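PDB 6O1Y: DNA translocase coupling protein from Clostridium perfringens, which binds ATP and probably DNA as a plasmid-encoded, membrane-associated coupling protein of the FtsK/SpoIIIE family, this piece holding a small four-stranded sheet and the P-loop NTPase domain. Local coordinates for residues L146-W151 with F341-D346; I94-P99 with K324-F329. All coordinates share one frame; numbering follows the deposited sequence.

Contact 1. Residues L146-W151 with F341-D346; sequences LRCILW and FYFDDD. With ATP (adenosine-5'-triphosphate), chain C.
The carboxylate of D345 is gripped from two directions: its OD2 forms a salt bridge to NH1 of R147 at 3.2 Å, while its OD1 accepts a hydrogen bond from Y175 on helix 173-178. The two side chains cross at about a right angle, and the guanidinium and carboxylate planes are turned 59° from one another, so the pair meets through one nitrogen and one oxygen and not as a flat two-pronged pair. OD1 lies instead beside the aliphatic part of the arginine, 3.3 Å from R147 CD. The chain of R147 bends at chi3, and its other terminal nitrogen, NH2, lies 3.7 Å from the ATP alpha-phosphate oxygen O1A, a distance suited to electrostatic attraction more than to a firm bond. Beneath this polar layer F343 lies against helix 142-155; with CG anti to the backbone N (chi1 -175°), its ring extends along the helix toward W151. One face of the ring receives C148 CA in a CH-pi contact, 4.1 Å from the ring centroid and 21° off the normal, and R147 O lies over the same face, about equally displaced from the centre. The far end of the ring reaches the next helical turn, where F343 CZ sits 3.5 Å from W151 CB, and W100 meets the rings of both F343 and W151. C148 SG approaches F341 at the ring edge, 4.3 Å from CD2. Y342 turns its side chain toward the nucleotide instead, its CE1 lying 3.6 Å from ATP C2'. This illustrates how the helix that follows a Walker A loop can be joined to a distant nucleotide-binding segment: apolar packing sets the spacing, and D345, itself held by Y175, probably steadies R147 while the arginine contributes positive potential beside the alpha-phosphate.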
loop_
_atom_site.group_PDB
_atom_site.type_symbol
_atom_site.label_atom_id
_atom_site.label_comp_id
_atom_site.label_asym_id
_atom_site.label_seq_id
_atom_site.Cartn_x
_atom_site.Cartn_y
_atom_site.Cartn_z
ATOM N N LEU A 146 4.376 4.775 5.360
ATOM C CA LEU A 146 3.781 6.052 5.742
ATOM C C LEU A 146 4.780 7.040 6.286
ATOM O O LEU A 146 4.768 8.193 5.855
ATOM C CB LEU A 146 2.621 5.825 6.720
ATOM C CG LEU A 146 1.388 5.114 6.161
ATOM C CD1 LEU A 146 0.311 5.088 7.182
ATOM C CD2 LEU A 146 0.894 5.775 4.872
ATOM N N ARG A 147 5.707 6.549 7.139
ATOM C CA ARG A 147 6.840 7.274 7.731
ATOM C C ARG A 147 7.803 7.783 6.644
ATOM O O ARG A 147 8.422 8.853 6.814
ATOM C CB ARG A 147 7.636 6.347 8.673
ATOM C CG ARG A 147 6.839 5.774 9.823
ATOM C CD ARG A 147 7.715 5.491 11.011
ATOM N NE ARG A 147 7.733 4.065 11.321
ATOM C CZ ARG A 147 7.763 3.566 12.552
ATOM N NH1 ARG A 147 7.761 4.374 13.607
ATOM N NH2 ARG A 147 7.773 2.252 12.741
ATOM N N CYS A 148 7.959 6.976 5.558
ATOM C CA CYS A 148 8.845 7.204 4.411
ATOM C C CYS A 148 8.216 8.241 3.516
ATOM O O CYS A 148 8.898 9.195 3.145
ATOM C CB CYS A 148 9.111 5.887 3.680
ATOM S SG CYS A 148 10.110 6.022 2.174
ATOM N N ILE A 149 6.895 8.127 3.252
ATOM C CA ILE A 149 6.143 9.136 2.478
ATOM C C ILE A 149 6.258 10.471 3.221
ATOM O O ILE A 149 6.592 11.478 2.608
ATOM C CB ILE A 149 4.650 8.735 2.235
ATOM C CG1 ILE A 149 4.538 7.467 1.375
ATOM C CG2 ILE A 149 3.885 9.903 1.576
ATOM C CD1 ILE A 149 3.430 6.670 1.664
ATOM N N LEU A 150 6.014 10.449 4.550
ATOM C CA LEU A 150 6.131 11.584 5.461
ATOM C C LEU A 150 7.549 12.209 5.389
ATOM O O LEU A 150 7.672 13.387 5.068
ATOM C CB LEU A 150 5.774 11.144 6.891
ATOM C CG LEU A 150 5.828 12.209 7.983
ATOM C CD1 LEU A 150 4.928 13.410 7.638
ATOM C CD2 LEU A 150 5.473 11.608 9.344
ATOM N N TRP A 151 8.601 11.420 5.595
ATOM C CA TRP A 151 9.980 11.932 5.504
ATOM C C TRP A 151 10.248 12.694 4.194
ATOM O O TRP A 151 10.820 13.788 4.235
ATOM C CB TRP A 151 11.016 10.801 5.696
ATOM C CG TRP A 151 12.427 11.237 5.485
ATOM C CD1 TRP A 151 13.187 11.048 4.364
ATOM C CD2 TRP A 151 13.205 12.063 6.365
ATOM N NE1 TRP A 151 14.395 11.703 4.490
ATOM C CE2 TRP A 151 14.439 12.326 5.715
ATOM C CE3 TRP A 151 12.977 12.620 7.638
ATOM C CZ2 TRP A 151 15.453 13.096 6.311
ATOM C CZ3 TRP A 151 13.987 13.385 8.222
ATOM C CH2 TRP A 151 15.211 13.599 7.566
ATOM N N PHE A 341 10.467 0.216 0.395
ATOM C CA PHE A 341 11.754 0.606 0.962
ATOM C C PHE A 341 11.651 0.415 2.469
ATOM O O PHE A 341 10.563 0.588 3.033
ATOM C CB PHE A 341 12.037 2.106 0.706
ATOM C CG PHE A 341 12.185 2.599 -0.715
ATOM C CD1 PHE A 341 13.036 1.959 -1.607
ATOM C CD2 PHE A 341 11.557 3.760 -1.128
ATOM C CE1 PHE A 341 13.200 2.435 -2.911
ATOM C CE2 PHE A 341 11.746 4.254 -2.423
ATOM C CZ PHE A 341 12.567 3.589 -3.307
ATOM N N TYR A 342 12.755 0.044 3.126
ATOM C CA TYR A 342 12.726 -0.080 4.569
ATOM C C TYR A 342 13.204 1.224 5.136
ATOM O O TYR A 342 14.347 1.621 4.923
ATOM C CB TYR A 342 13.496 -1.299 5.110
ATOM C CG TYR A 342 13.474 -1.388 6.626
ATOM C CD1 TYR A 342 12.292 -1.213 7.340
ATOM C CD2 TYR A 342 14.636 -1.642 7.346
ATOM C CE1 TYR A 342 12.277 -1.230 8.732
ATOM C CE2 TYR A 342 14.626 -1.699 8.739
ATOM C CZ TYR A 342 13.446 -1.479 9.429
ATOM O OH TYR A 342 13.434 -1.513 10.802
ATOM N N PHE A 343 12.292 1.922 5.794
ATOM C CA PHE A 343 12.538 3.214 6.404
ATOM C C PHE A 343 12.744 3.018 7.893
ATOM O O PHE A 343 11.791 2.827 8.643
ATOM C CB PHE A 343 11.381 4.188 6.111
ATOM C CG PHE A 343 11.660 5.578 6.621
ATOM C CD1 PHE A 343 11.212 5.979 7.876
ATOM C CD2 PHE A 343 12.424 6.468 5.877
ATOM C CE1 PHE A 343 11.513 7.245 8.368
ATOM C CE2 PHE A 343 12.706 7.732 6.364
ATOM C CZ PHE A 343 12.252 8.110 7.609
ATOM N N ASP A 344 13.994 3.043 8.311
ATOM C CA ASP A 344 14.381 2.878 9.699
ATOM C C ASP A 344 14.377 4.239 10.410
ATOM O O ASP A 344 15.192 5.100 10.094
ATOM C CB ASP A 344 15.764 2.227 9.750
ATOM C CG ASP A 344 15.980 1.300 10.916
ATOM O OD1 ASP A 344 15.489 1.615 12.028
ATOM O OD2 ASP A 344 16.644 0.256 10.724
ATOM N N ASP A 345 13.422 4.442 11.327
ATOM C CA ASP A 345 13.232 5.659 12.130
ATOM C C ASP A 345 14.528 6.096 12.809
ATOM O O ASP A 345 14.928 7.258 12.695
ATOM C CB ASP A 345 12.158 5.409 13.214
ATOM C CG ASP A 345 10.891 6.228 13.099
ATOM O OD1 ASP A 345 10.593 6.702 11.984
ATOM O OD2 ASP A 345 10.182 6.374 14.126
ATOM N N ASP A 346 15.183 5.152 13.509
ATOM C CA ASP A 346 16.423 5.399 14.225
ATOM C C ASP A 346 17.660 5.198 13.319
ATOM O O ASP A 346 18.710 4.741 13.782
ATOM C CB ASP A 346 16.472 4.563 15.526
ATOM C CG ASP A 346 16.494 3.056 15.331
ATOM O OD1 ASP A 346 17.546 2.434 15.618
ATOM O OD2 ASP A 346 15.457 2.498 14.904
HETATM P PG ATP C . 2.249 -0.156 12.840
HETATM O O1G ATP C . 3.463 0.350 13.573
HETATM O O2G ATP C . 1.366 1.001 12.300
HETATM O O3G ATP C . 1.363 -1.049 13.735
HETATM P PB ATP C . 3.215 -2.504 11.302
HETATM O O1B ATP C . 2.408 -3.153 10.245
HETATM O O2B ATP C . 3.091 -3.297 12.607
HETATM O O3B ATP C . 2.666 -1.027 11.565
HETATM P PA ATP C . 6.048 -1.667 11.228
HETATM O O1A ATP C . 5.860 -0.956 12.517
HETATM O O2A ATP C . 6.162 -0.653 10.086
HETATM O O3A ATP C . 4.753 -2.533 10.882
HETATM O "O5'" ATP C . 7.430 -2.514 11.280
HETATM C "C5'" ATP C . 7.478 -3.946 11.114
HETATM C "C4'" ATP C . 8.900 -4.450 11.039
HETATM O "O4'" ATP C . 9.020 -5.396 9.949
HETATM C "C3'" ATP C . 10.009 -3.426 10.800
HETATM O "O3'" ATP C . 10.427 -2.779 11.998
HETATM C "C2'" ATP C . 11.094 -4.297 10.164
HETATM O "O2'" ATP C . 11.827 -5.079 11.105
HETATM C "C1'" ATP C . 10.235 -5.174 9.254
HETATM N N9 ATP C . 9.947 -4.561 7.956
HETATM C C8 ATP C . 9.013 -3.602 7.661
HETATM N N7 ATP C . 9.099 -3.128 6.440
HETATM C C5 ATP C . 10.157 -3.833 5.889
HETATM C C6 ATP C . 10.798 -3.758 4.633
HETATM N N6 ATP C . 10.433 -2.915 3.668
HETATM N N1 ATP C . 11.860 -4.568 4.416
HETATM C C2 ATP C . 12.239 -5.406 5.390
HETATM N N3 ATP C . 11.715 -5.563 6.612
HETATM C C4 ATP C . 10.677 -4.733 6.805
#

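Contact 2. Residues I94-P99 with K324-F329; sequences IPKYLP and KGRFLF. With ATP (adenosine-5'-triphosphate), chain C.
The guanidinium of R326 is the tightly packed part of this contact, bonded at its edge to a loop carbonyl and covered on one face by an aliphatic side chain. Its NH2 donates a hydrogen bond to P95 O at 2.8 Å with an N-H...O angle of 144°; the donor stands above the carbonyl plane, 52° out of it. I94 supplies the cover, with CD1 3.3 Å from R326 NH1 and offset toward the rim. Bends at chi2 and chi3 fold the arginine chain back so that this flat head meets the loop, and from strand 334-340 Q339 OE1 accepts a hydrogen bond from NE, and Q337 OE1 a weak one from NH1. The other side is looser. K96 is solvent-exposed, its CB directed away from the strand, and its CG merely passes R326 NH2 at 3.9 Å. K324, also exposed, turns to the nucleotide: its CB lies 3.7 Å from ATP N3, and Y97 presents its ring edge to the same base, with CD1 3.7 Å from ATP C2. Without a side chain, G325 brings its CA to 3.5 Å from ATP N6. The adenine thus lies beside the looser end of the junction, whose firm side is a buried arginine. Because P95 contributes a main-chain oxygen, the grip depends on the path of the loop, and the partial negative charge of that carbonyl and the glutamine oxygens would probably help stabilise the cation.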
loop_
_atom_site.group_PDB
_atom_site.type_symbol
_atom_site.label_atom_id
_atom_site.label_comp_id
_atom_site.label_asym_id
_atom_site.label_seq_id
_atom_site.Cartn_x
_atom_site.Cartn_y
_atom_site.Cartn_z
ATOM N N ILE A 94 12.502 -8.753 -8.332
ATOM C CA ILE A 94 12.209 -7.711 -7.342
ATOM C C ILE A 94 13.007 -7.956 -6.076
ATOM O O ILE A 94 12.929 -9.065 -5.537
ATOM C CB ILE A 94 10.696 -7.516 -7.026
ATOM C CG1 ILE A 94 9.948 -8.851 -6.886
ATOM C CG2 ILE A 94 10.028 -6.588 -8.042
ATOM C CD1 ILE A 94 8.514 -8.687 -6.667
ATOM N N PRO A 95 13.761 -6.939 -5.569
ATOM C CA PRO A 95 14.536 -7.125 -4.322
ATOM C C PRO A 95 13.733 -7.731 -3.171
ATOM O O PRO A 95 12.568 -7.414 -3.023
ATOM C CB PRO A 95 14.986 -5.702 -3.980
ATOM C CG PRO A 95 15.050 -5.017 -5.266
ATOM C CD PRO A 95 13.950 -5.579 -6.107
ATOM N N LYS A 96 14.337 -8.625 -2.394
ATOM C CA LYS A 96 13.687 -9.255 -1.241
ATOM C C LYS A 96 13.822 -8.339 -0.004
ATOM O O LYS A 96 13.153 -8.538 1.015
ATOM C CB LYS A 96 14.301 -10.645 -0.974
ATOM C CG LYS A 96 13.819 -11.742 -1.932
ATOM C CD LYS A 96 14.670 -13.035 -1.840
ATOM C CE LYS A 96 15.907 -13.017 -2.730
ATOM N NZ LYS A 96 16.674 -14.291 -2.651
ATOM N N TYR A 97 14.697 -7.337 -0.116
ATOM C CA TYR A 97 14.994 -6.332 0.891
ATOM C C TYR A 97 15.598 -5.112 0.174
ATOM O O TYR A 97 16.484 -5.257 -0.684
ATOM C CB TYR A 97 15.933 -6.903 1.970
ATOM C CG TYR A 97 16.472 -5.892 2.959
ATOM C CD1 TYR A 97 15.666 -5.379 3.969
ATOM C CD2 TYR A 97 17.803 -5.479 2.913
ATOM C CE1 TYR A 97 16.153 -4.445 4.883
ATOM C CE2 TYR A 97 18.304 -4.546 3.824
ATOM C CZ TYR A 97 17.476 -4.042 4.822
ATOM O OH TYR A 97 17.934 -3.136 5.760
ATOM N N LEU A 98 15.110 -3.908 0.522
ATOM C CA LEU A 98 15.575 -2.664 -0.084
ATOM C C LEU A 98 15.502 -1.538 0.958
ATOM O O LEU A 98 14.402 -1.158 1.324
ATOM C CB LEU A 98 14.678 -2.382 -1.310
ATOM C CG LEU A 98 14.948 -1.182 -2.196
ATOM C CD1 LEU A 98 16.327 -1.229 -2.794
ATOM C CD2 LEU A 98 13.961 -1.139 -3.305
ATOM N N PRO A 99 16.622 -1.008 1.495
ATOM C CA PRO A 99 16.502 0.076 2.486
ATOM C C PRO A 99 16.209 1.424 1.839
ATOM O O PRO A 99 16.347 1.593 0.624
ATOM C CB PRO A 99 17.879 0.092 3.150
ATOM C CG PRO A 99 18.796 -0.288 2.053
ATOM C CD PRO A 99 18.041 -1.319 1.221
ATOM N N LYS A 324 9.043 -9.850 3.856
ATOM C CA LYS A 324 8.898 -8.643 4.685
ATOM C C LYS A 324 9.111 -7.407 3.861
ATOM O O LYS A 324 10.205 -7.196 3.317
ATOM C CB LYS A 324 9.885 -8.644 5.853
ATOM C CG LYS A 324 9.250 -8.289 7.191
ATOM C CD LYS A 324 10.019 -8.943 8.352
ATOM C CE LYS A 324 9.949 -10.467 8.409
ATOM N NZ LYS A 324 11.147 -11.055 9.055
ATOM N N GLY A 325 8.038 -6.641 3.722
ATOM C CA GLY A 325 8.033 -5.396 2.964
ATOM C C GLY A 325 7.521 -5.548 1.552
ATOM O O GLY A 325 7.577 -4.587 0.780
ATOM N N ARG A 326 7.036 -6.753 1.198
ATOM C CA ARG A 326 6.484 -7.006 -0.131
ATOM C C ARG A 326 4.990 -6.722 -0.071
ATOM O O ARG A 326 4.229 -7.355 0.689
ATOM C CB ARG A 326 6.797 -8.427 -0.626
ATOM C CG ARG A 326 6.495 -8.705 -2.091
ATOM C CD ARG A 326 7.451 -8.046 -3.078
ATOM N NE ARG A 326 8.883 -8.341 -2.901
ATOM C CZ ARG A 326 9.495 -9.445 -3.316
ATOM N NH1 ARG A 326 8.797 -10.449 -3.832
ATOM N NH2 ARG A 326 10.799 -9.585 -3.152
ATOM N N PHE A 327 4.600 -5.692 -0.838
ATOM C CA PHE A 327 3.245 -5.174 -0.936
ATOM C C PHE A 327 2.688 -5.247 -2.331
ATOM O O PHE A 327 3.370 -5.540 -3.315
ATOM C CB PHE A 327 3.216 -3.703 -0.466
ATOM C CG PHE A 327 3.268 -3.540 1.026
ATOM C CD1 PHE A 327 4.479 -3.409 1.682
ATOM C CD2 PHE A 327 2.110 -3.560 1.780
ATOM C CE1 PHE A 327 4.532 -3.306 3.069
ATOM C CE2 PHE A 327 2.164 -3.471 3.169
ATOM C CZ PHE A 327 3.380 -3.352 3.805
ATOM N N LEU A 328 1.418 -4.953 -2.392
ATOM C CA LEU A 328 0.682 -4.795 -3.610
ATOM C C LEU A 328 0.381 -3.308 -3.691
ATOM O O LEU A 328 0.292 -2.622 -2.661
ATOM C CB LEU A 328 -0.608 -5.616 -3.578
ATOM C CG LEU A 328 -0.440 -7.059 -3.958
ATOM C CD1 LEU A 328 -1.735 -7.737 -3.926
ATOM C CD2 LEU A 328 0.143 -7.199 -5.357
ATOM N N PHE A 329 0.239 -2.817 -4.914
ATOM C CA PHE A 329 -0.026 -1.420 -5.191
ATOM C C PHE A 329 -1.136 -1.299 -6.216
ATOM O O PHE A 329 -1.004 -1.810 -7.319
ATOM C CB PHE A 329 1.271 -0.749 -5.695
ATOM C CG PHE A 329 1.126 0.715 -6.026
ATOM C CD1 PHE A 329 1.204 1.678 -5.029
ATOM C CD2 PHE A 329 0.892 1.129 -7.331
ATOM C CE1 PHE A 329 1.046 3.030 -5.332
ATOM C CE2 PHE A 329 0.751 2.481 -7.633
ATOM C CZ PHE A 329 0.820 3.420 -6.630
HETATM P PG ATP C . 2.249 -0.156 12.840
HETATM O O1G ATP C . 3.463 0.350 13.573
HETATM O O2G ATP C . 1.366 1.001 12.300
HETATM O O3G ATP C . 1.363 -1.049 13.735
HETATM P PB ATP C . 3.215 -2.504 11.302
HETATM O O1B ATP C . 2.408 -3.153 10.245
HETATM O O2B ATP C . 3.091 -3.297 12.607
HETATM O O3B ATP C . 2.666 -1.027 11.565
HETATM P PA ATP C . 6.048 -1.667 11.228
HETATM O O1A ATP C . 5.860 -0.956 12.517
HETATM O O2A ATP C . 6.162 -0.653 10.086
HETATM O O3A ATP C . 4.753 -2.533 10.882
HETATM O "O5'" ATP C . 7.430 -2.514 11.280
HETATM C "C5'" ATP C . 7.478 -3.946 11.114
HETATM C "C4'" ATP C . 8.900 -4.450 11.039
HETATM O "O4'" ATP C . 9.020 -5.396 9.949
HETATM C "C3'" ATP C . 10.009 -3.426 10.800
HETATM O "O3'" ATP C . 10.427 -2.779 11.998
HETATM C "C2'" ATP C . 11.094 -4.297 10.164
HETATM O "O2'" ATP C . 11.827 -5.079 11.105
HETATM C "C1'" ATP C . 10.235 -5.174 9.254
HETATM N N9 ATP C . 9.947 -4.561 7.956
HETATM C C8 ATP C . 9.013 -3.602 7.661
HETATM N N7 ATP C . 9.099 -3.128 6.440
HETATM C C5 ATP C . 10.157 -3.833 5.889
HETATM C C6 ATP C . 10.798 -3.758 4.633
HETATM N N6 ATP C . 10.433 -2.915 3.668
HETATM N N1 ATP C . 11.860 -4.568 4.416
HETATM C C2 ATP C . 12.239 -5.406 5.390
HETATM N N3 ATP C . 11.715 -5.563 6.612
HETATM C C4 ATP C . 10.677 -4.733 6.805
#

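From the N terminus, the chain leaves the four-stranded antiparallel sheet through the loop holding 94-99, forms the P-loop and the helix carrying 146-151, and much later returns as 324-329 and 341-346. Contact 2 closes the longer excursion, between 94-99 and 324-329; contact 1 opens inside it but closes beyond it, so the two cross instead of nesting. The hairpin of strands 326-331 and 334-340 joins their second segments. They also touch directly: Y342 N makes a probable hydrogen bond to L98 O, and F341 packs on L98. Together they tie the interdomain loop, the hairpin within the mixed sheet and the Walker A helix around one ATP.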